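Local coordinates for protein SSD1 (Saccharomyces cerevisiae S288C, PDB 7AM1) that binds mRNA in its untranslated regions and represses translation, as a pseudonuclease of the RNase II family that has lost enzymatic activity, at residues Asp307-Pro311 with Asp312-Asp316; His715-Leu718 with Cys719-Ile722; Lys703-Ala706 with Tyr707-Gln710. All coordinates share one frame; numbering follows the deposited sequence.

In the fold
From the N terminus, contact 1 comes first: residues 307-316 round the turn between strand 298-307, the last strand of the CSD2 sheet, and helix 311-321. Contacts 3 and 2 follow, in that order, about one turn apart on the long helix 689-725, so the three lie in series along the chain, none nested in or crossing another. Each is local and closes no long loop. The fold brings contacts 1 and 2 together: Leu716 packs against Glu314 and Ile315, joining the CSD2 helix to helix 689-725. Contact 3, its centre about 18 Å from that of either other contact, stays apart, near the centre of the chain.

Contact 1. Residues Asp307-Pro311 with Asp312-Asp316; sequences DIHDP and DTEID
Asp310 caps the first turn of helix 311-321 by accepting from the backbone of Thr313. Its CG lies anti to the backbone N (chi1 171°), which swings the carboxylate over the helix start; OD2 receives Thr313 N at 2.8 Å on its anti side, with an N-H...O angle of 157°. Thr313 OG1 also stands 3.1 Å from Asp310 OD2, although its proton has another possible acceptor, and a water links this hydroxyl to Asp307 N. Pro311 suits the first helical turn, where its missing N-H costs nothing. The regular helix bonds begin at once, with Glu314 N giving to Asp310 O at 2.8 Å and Ile315 N to Pro311 O at 3.2 Å.

Glu314, its chain extended beyond CG, runs along the turn, with CG 3.3 Å from Asp310 O. One water joins its OE2 to His309 O, another its OE1 to Pro311 O. OE2 lies at the edge of the His309 ring, 4.2 Å from ND1, with ring and carboxylate planes nearly perpendicular; the other ring nitrogen, NE2, bonds to Lys807. Asp307 pairs with Lys281. Ile308 O is buried without a partner. Acidic side chains at this N-terminal end would probably interact favourably with the helix dipole.

Contact 2. Residues His715-Leu718 with Cys719-Ile722; sequences HLLL and CKTI
Residues His715-Leu718 and Cys719-Ile722 are consecutive turns of helix 689-725, joined by four i to i+4 backbone bonds: Cys719 N to His715 O, Lys720 N to Leu716 O, Thr721 N to Leu717 O and Ile722 N to Leu718 O, the last at 2.8 Å. Leu717 O takes a second donor, Thr721 OG1, at 2.9 Å. The two donors reach this oxygen from opposite faces of its carbonyl plane, and the hydroxyl can do so because chi1 of -62° sets OG1 beside its own backbone N, facing back up the helix.

Cys719 SG sits over one face of the His715 ring, 3.8 Å from the centroid and offset toward the rim, where CE1 comes closest at 3.5 Å. This sulfur-aromatic contact suits a small polarisable side chain; the ring's NE2 bonds to Gly186 O, and Leu904 of strand 903-908 packs on both residues. Leu718 CG meets Ile722 CD1 at 3.8 Å, branched side chains crossing obliquely. Lys720 bends at its third and fourth torsions so that NZ passes Leu717 CD1 at 3.8 Å and forms a salt bridge with Glu839 of helix 834-842.

A valine in place of Thr721 would probably leave Leu717 O with its backbone donor but without the hydroxyl bond on the other face. Thr721 thus turns its polar group inward to the backbone, which lets a hydroxyl be buried, while the side chain also touches Leu836 of helix 834-842 and Lys720 keeps its charge for an acidic partner.

Contact 3. Residues Lys703-Ala706 with Tyr707-Gln710; sequences KDCA and YQAQ
Lys703-Ala706 and Tyr707-Gln710 form successive turns of helix 689-725, linked by four i to i+4 bonds, among them Gln708 N to Asp704 O at 2.9 Å.

Gln708 CG, anti to its own carbonyl carbon (chi1 -65°), lies against Asp704 O at 3.2 Å, and the extended chain runs back along the helix until NE2 is 4.0 Å from Cys705 CA; that amide gives its hydrogen bond to Asn322. Tyr707 has CG anti to its backbone N (chi1 166°), which leads the ring away from the preceding turn; CB approaches Asp704 O at 3.5 Å, this oxygen lying at the ring edge, near the ring plane. Arg633 joins the two turns, bridging to the Asp704 carboxylate and making a cation-pi contact with the Tyr707 ring. The methyl groups of Ala706 and Ala709 are small enough for Val420 of strand 420-421 to pack against both.

The buried polar ends all find partners: Lys703 bridges to Asp530 and Glu531, and Gln710 NE2 bonds to Phe421 O and Lys532 O. The helix spends its backbone polarity on itself and its side-chain polarity on surrounding segments, so long side chains with charged or amide ends suit this central stretch.

Contact 1. Residues Asp307-Pro311 with Asp312-Asp316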
loop_
_atom_site.group_PDB
_atom_site.type_symbol
_atom_site.label_atom_id
_atom_site.label_comp_id
_atom_site.label_asym_id
_atom_site.label_seq_id
_atom_site.Cartn_x
_atom_site.Cartn_y
_atom_site.Cartn_z
ATOM N N ASP A 307 -21.060 -6.467 -14.895
ATOM C CA ASP A 307 -21.215 -7.558 -13.943
ATOM C C ASP A 307 -20.105 -7.534 -12.900
ATOM O O ASP A 307 -18.929 -7.324 -13.212
ATOM C CB ASP A 307 -21.234 -8.900 -14.677
ATOM C CG ASP A 307 -22.490 -9.091 -15.516
ATOM O OD1 ASP A 307 -23.516 -8.441 -15.217
ATOM O OD2 ASP A 307 -22.452 -9.891 -16.474
ATOM N N ILE A 308 -20.498 -7.773 -11.647
ATOM C CA ILE A 308 -19.610 -7.583 -10.506
ATOM C C ILE A 308 -18.402 -8.509 -10.561
ATOM O O ILE A 308 -17.324 -8.159 -10.062
ATOM C CB ILE A 308 -20.415 -7.772 -9.206
ATOM C CG1 ILE A 308 -19.586 -7.369 -7.992
ATOM C CG2 ILE A 308 -20.867 -9.218 -9.070
ATOM C CD1 ILE A 308 -20.393 -7.301 -6.721
ATOM N N HIS A 309 -18.550 -9.700 -11.142
ATOM C CA HIS A 309 -17.460 -10.666 -11.174
ATOM C C HIS A 309 -16.861 -10.840 -12.564
ATOM O O HIS A 309 -16.070 -11.768 -12.773
ATOM C CB HIS A 309 -17.942 -12.022 -10.651
ATOM C CG HIS A 309 -18.419 -11.988 -9.234
ATOM N ND1 HIS A 309 -17.662 -11.472 -8.205
ATOM C CD2 HIS A 309 -19.580 -12.405 -8.674
ATOM C CE1 HIS A 309 -18.333 -11.572 -7.072
ATOM N NE2 HIS A 309 -19.502 -12.133 -7.330
ATOM N N ASP A 310 -17.194 -9.973 -13.511
ATOM C CA ASP A 310 -16.503 -9.993 -14.794
ATOM C C ASP A 310 -15.066 -9.518 -14.597
ATOM O O ASP A 310 -14.849 -8.460 -13.994
ATOM C CB ASP A 310 -17.211 -9.113 -15.815
ATOM C CG ASP A 310 -16.398 -8.934 -17.085
ATOM O OD1 ASP A 310 -16.408 -9.855 -17.928
ATOM O OD2 ASP A 310 -15.737 -7.882 -17.236
ATOM N N PRO A 311 -14.065 -10.262 -15.078
ATOM C CA PRO A 311 -12.675 -9.864 -14.785
ATOM C C PRO A 311 -12.338 -8.451 -15.239
ATOM O O PRO A 311 -11.730 -7.690 -14.478
ATOM C CB PRO A 311 -11.842 -10.926 -15.524
ATOM C CG PRO A 311 -12.778 -11.550 -16.516
ATOM C CD PRO A 311 -14.135 -11.485 -15.898
ATOM N N ASP A 312 -12.731 -8.070 -16.457
ATOM C CA ASP A 312 -12.442 -6.719 -16.928
ATOM C C ASP A 312 -13.148 -5.674 -16.073
ATOM O O ASP A 312 -12.563 -4.637 -15.734
ATOM C CB ASP A 312 -12.843 -6.572 -18.394
ATOM C CG ASP A 312 -11.853 -7.229 -19.338
ATOM O OD1 ASP A 312 -10.828 -7.760 -18.857
ATOM O OD2 ASP A 312 -12.098 -7.211 -20.563
ATOM N N THR A 313 -14.408 -5.931 -15.715
ATOM C CA THR A 313 -15.136 -5.001 -14.860
ATOM C C THR A 313 -14.472 -4.881 -13.496
ATOM O O THR A 313 -14.421 -3.790 -12.915
ATOM C CB THR A 313 -16.588 -5.458 -14.702
ATOM O OG1 THR A 313 -17.220 -5.514 -15.987
ATOM C CG2 THR A 313 -17.362 -4.501 -13.800
ATOM N N GLU A 314 -13.955 -5.995 -12.967
ATOM C CA GLU A 314 -13.272 -5.957 -11.679
ATOM C C GLU A 314 -12.120 -4.961 -11.696
ATOM O O GLU A 314 -11.938 -4.193 -10.744
ATOM C CB GLU A 314 -12.770 -7.355 -11.320
ATOM C CG GLU A 314 -13.870 -8.318 -10.888
ATOM C CD GLU A 314 -13.368 -9.741 -10.695
ATOM O OE1 GLU A 314 -12.367 -10.116 -11.346
ATOM O OE2 GLU A 314 -13.980 -10.486 -9.899
ATOM N N ILE A 315 -11.334 -4.953 -12.776
ATOM C CA ILE A 315 -10.198 -4.042 -12.864
ATOM C C ILE A 315 -10.677 -2.621 -13.133
ATOM O O ILE A 315 -10.186 -1.660 -12.528
ATOM C CB ILE A 315 -9.213 -4.513 -13.949
ATOM C CG1 ILE A 315 -8.744 -5.939 -13.660
ATOM C CG2 ILE A 315 -8.028 -3.544 -14.048
ATOM C CD1 ILE A 315 -8.087 -6.119 -12.306
ATOM N N ASP A 316 -11.628 -2.462 -14.056
ATOM C CA ASP A 316 -12.199 -1.144 -14.310
ATOM C C ASP A 316 -12.755 -0.540 -13.027
ATOM O O ASP A 316 -12.590 0.658 -12.770
ATOM C CB ASP A 316 -13.286 -1.257 -15.378
ATOM C CG ASP A 316 -13.661 0.079 -15.983
ATOM O OD1 ASP A 316 -13.065 1.104 -15.596
ATOM O OD2 ASP A 316 -14.558 0.102 -16.853
HETATM O O HOH W 1 -19.508 -7.200 -17.423
HETATM O O HOH W 2 -14.394 -12.875 -11.091
HETATM O O HOH W 3 -9.877 -9.429 -12.667
#

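Contact 2. Residues His715-Leu718 with Cys719-Ile722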
loop_
_atom_site.group_PDB
_atom_site.type_symbol
_atom_site.label_atom_id
_atom_site.label_comp_id
_atom_site.label_asym_id
_atom_site.label_seq_id
_atom_site.Cartn_x
_atom_site.Cartn_y
_atom_site.Cartn_z
ATOM N N HIS A 715 -4.527 -8.233 -4.570
ATOM C CA HIS A 715 -5.405 -9.007 -3.704
ATOM C C HIS A 715 -6.400 -9.807 -4.522
ATOM O O HIS A 715 -6.670 -10.976 -4.225
ATOM C CB HIS A 715 -6.129 -8.058 -2.747
ATOM C CG HIS A 715 -7.148 -8.725 -1.877
ATOM N ND1 HIS A 715 -8.455 -8.907 -2.274
ATOM C CD2 HIS A 715 -7.058 -9.241 -0.629
ATOM C CE1 HIS A 715 -9.125 -9.513 -1.310
ATOM N NE2 HIS A 715 -8.300 -9.727 -0.300
ATOM N N LEU A 716 -6.937 -9.194 -5.575
ATOM C CA LEU A 716 -7.910 -9.863 -6.428
ATOM C C LEU A 716 -7.296 -11.092 -7.087
ATOM O O LEU A 716 -7.859 -12.190 -7.024
ATOM C CB LEU A 716 -8.423 -8.868 -7.468
ATOM C CG LEU A 716 -9.459 -9.307 -8.493
ATOM C CD1 LEU A 716 -10.767 -9.676 -7.790
ATOM C CD2 LEU A 716 -9.678 -8.197 -9.515
ATOM N N LEU A 717 -6.132 -10.927 -7.719
ATOM C CA LEU A 717 -5.495 -12.045 -8.403
ATOM C C LEU A 717 -4.998 -13.096 -7.422
ATOM O O LEU A 717 -5.009 -14.291 -7.739
ATOM C CB LEU A 717 -4.343 -11.537 -9.261
ATOM C CG LEU A 717 -3.632 -12.553 -10.150
ATOM C CD1 LEU A 717 -4.624 -13.315 -11.012
ATOM C CD2 LEU A 717 -2.586 -11.846 -11.010
ATOM N N LEU A 718 -4.567 -12.675 -6.230
ATOM C CA LEU A 718 -4.117 -13.628 -5.221
ATOM C C LEU A 718 -5.268 -14.498 -4.731
ATOM O O LEU A 718 -5.098 -15.705 -4.521
ATOM C CB LEU A 718 -3.478 -12.884 -4.050
ATOM C CG LEU A 718 -3.003 -13.782 -2.908
ATOM C CD1 LEU A 718 -1.970 -14.779 -3.400
ATOM C CD2 LEU A 718 -2.450 -12.943 -1.771
ATOM N N CYS A 719 -6.444 -13.902 -4.531
ATOM C CA CYS A 719 -7.602 -14.682 -4.110
ATOM C C CYS A 719 -7.977 -15.709 -5.168
ATOM O O CYS A 719 -8.296 -16.859 -4.847
ATOM C CB CYS A 719 -8.780 -13.752 -3.823
ATOM S SG CYS A 719 -8.620 -12.827 -2.298
ATOM N N LYS A 720 -7.951 -15.308 -6.438
ATOM C CA LYS A 720 -8.194 -16.245 -7.528
ATOM C C LYS A 720 -7.168 -17.372 -7.532
ATOM O O LYS A 720 -7.511 -18.535 -7.790
ATOM C CB LYS A 720 -8.168 -15.481 -8.848
ATOM C CG LYS A 720 -8.366 -16.316 -10.089
ATOM C CD LYS A 720 -8.499 -15.391 -11.291
ATOM C CE LYS A 720 -7.930 -15.999 -12.558
ATOM N NZ LYS A 720 -7.166 -14.982 -13.336
ATOM N N THR A 721 -5.905 -17.044 -7.249
ATOM C CA THR A 721 -4.844 -18.046 -7.234
ATOM C C THR A 721 -5.008 -18.992 -6.050
ATOM O O THR A 721 -4.862 -20.213 -6.191
ATOM C CB THR A 721 -3.479 -17.351 -7.186
ATOM O OG1 THR A 721 -3.291 -16.543 -8.358
ATOM C CG2 THR A 721 -2.368 -18.365 -7.113
ATOM N N ILE A 722 -5.334 -18.445 -4.879
ATOM C CA ILE A 722 -5.556 -19.281 -3.706
ATOM C C ILE A 722 -6.679 -20.277 -3.967
ATOM O O ILE A 722 -6.609 -21.440 -3.550
ATOM C CB ILE A 722 -5.849 -18.397 -2.479
ATOM C CG1 ILE A 722 -4.561 -17.737 -1.986
ATOM C CG2 ILE A 722 -6.498 -19.222 -1.380
ATOM C CD1 ILE A 722 -4.779 -16.591 -1.013
#

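Contact 3. Residues Lys703-Ala706 with Tyr707-Gln710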
loop_
_atom_site.group_PDB
_atom_site.type_symbol
_atom_site.label_atom_id
_atom_site.label_comp_id
_atom_site.label_asym_id
_atom_site.label_seq_id
_atom_site.Cartn_x
_atom_site.Cartn_y
_atom_site.Cartn_z
ATOM N N LYS A 703 -1.537 9.638 -6.011
ATOM C CA LYS A 703 -0.510 8.632 -5.758
ATOM C C LYS A 703 -0.990 7.598 -4.748
ATOM O O LYS A 703 -0.783 6.393 -4.933
ATOM C CB LYS A 703 0.772 9.303 -5.267
ATOM C CG LYS A 703 1.909 8.338 -5.010
ATOM C CD LYS A 703 3.259 9.034 -5.174
ATOM C CE LYS A 703 4.401 8.052 -5.065
ATOM N NZ LYS A 703 4.360 7.079 -6.190
ATOM N N ASP A 704 -1.660 8.036 -3.686
ATOM C CA ASP A 704 -2.188 7.065 -2.737
ATOM C C ASP A 704 -3.284 6.228 -3.377
ATOM O O ASP A 704 -3.423 5.045 -3.054
ATOM C CB ASP A 704 -2.677 7.786 -1.485
ATOM C CG ASP A 704 -1.528 8.316 -0.646
ATOM O OD1 ASP A 704 -0.394 7.823 -0.818
ATOM O OD2 ASP A 704 -1.746 9.229 0.167
ATOM N N CYS A 705 -4.038 6.810 -4.311
ATOM C CA CYS A 705 -5.005 6.037 -5.082
ATOM C C CYS A 705 -4.317 4.994 -5.955
ATOM O O CYS A 705 -4.820 3.873 -6.097
ATOM C CB CYS A 705 -5.855 6.975 -5.941
ATOM S SG CYS A 705 -7.131 7.910 -5.027
ATOM N N ALA A 706 -3.183 5.348 -6.574
ATOM C CA ALA A 706 -2.454 4.382 -7.393
ATOM C C ALA A 706 -1.931 3.234 -6.542
ATOM O O ALA A 706 -1.892 2.083 -6.989
ATOM C CB ALA A 706 -1.300 5.061 -8.132
ATOM N N TYR A 707 -1.493 3.539 -5.320
ATOM C CA TYR A 707 -1.083 2.502 -4.377
ATOM C C TYR A 707 -2.252 1.590 -4.029
ATOM O O TYR A 707 -2.136 0.360 -4.077
ATOM C CB TYR A 707 -0.517 3.172 -3.124
ATOM C CG TYR A 707 -0.338 2.280 -1.920
ATOM C CD1 TYR A 707 0.743 1.419 -1.826
ATOM C CD2 TYR A 707 -1.233 2.324 -0.860
ATOM C CE1 TYR A 707 0.918 0.606 -0.717
ATOM C CE2 TYR A 707 -1.066 1.517 0.252
ATOM C CZ TYR A 707 0.014 0.664 0.320
ATOM O OH TYR A 707 0.193 -0.134 1.423
ATOM N N GLN A 708 -3.397 2.177 -3.683
ATOM C CA GLN A 708 -4.558 1.367 -3.332
ATOM C C GLN A 708 -4.980 0.484 -4.499
ATOM O O GLN A 708 -5.301 -0.696 -4.311
ATOM C CB GLN A 708 -5.705 2.273 -2.892
ATOM C CG GLN A 708 -5.400 3.035 -1.608
ATOM C CD GLN A 708 -6.453 4.068 -1.234
ATOM O OE1 GLN A 708 -6.521 4.492 -0.080
ATOM N NE2 GLN A 708 -7.267 4.487 -2.202
ATOM N N ALA A 709 -4.981 1.037 -5.715
ATOM C CA ALA A 709 -5.329 0.244 -6.886
ATOM C C ALA A 709 -4.376 -0.931 -7.050
ATOM O O ALA A 709 -4.809 -2.060 -7.316
ATOM C CB ALA A 709 -5.314 1.123 -8.137
ATOM N N GLN A 710 -3.076 -0.693 -6.870
ATOM C CA GLN A 710 -2.102 -1.760 -7.058
ATOM C C GLN A 710 -2.352 -2.905 -6.083
ATOM O O GLN A 710 -2.422 -4.071 -6.487
ATOM C CB GLN A 710 -0.682 -1.206 -6.913
ATOM C CG GLN A 710 0.397 -2.281 -6.827
ATOM C CD GLN A 710 1.797 -1.715 -6.989
ATOM O OE1 GLN A 710 2.644 -1.835 -6.102
ATOM N NE2 GLN A 710 2.049 -1.103 -8.137
#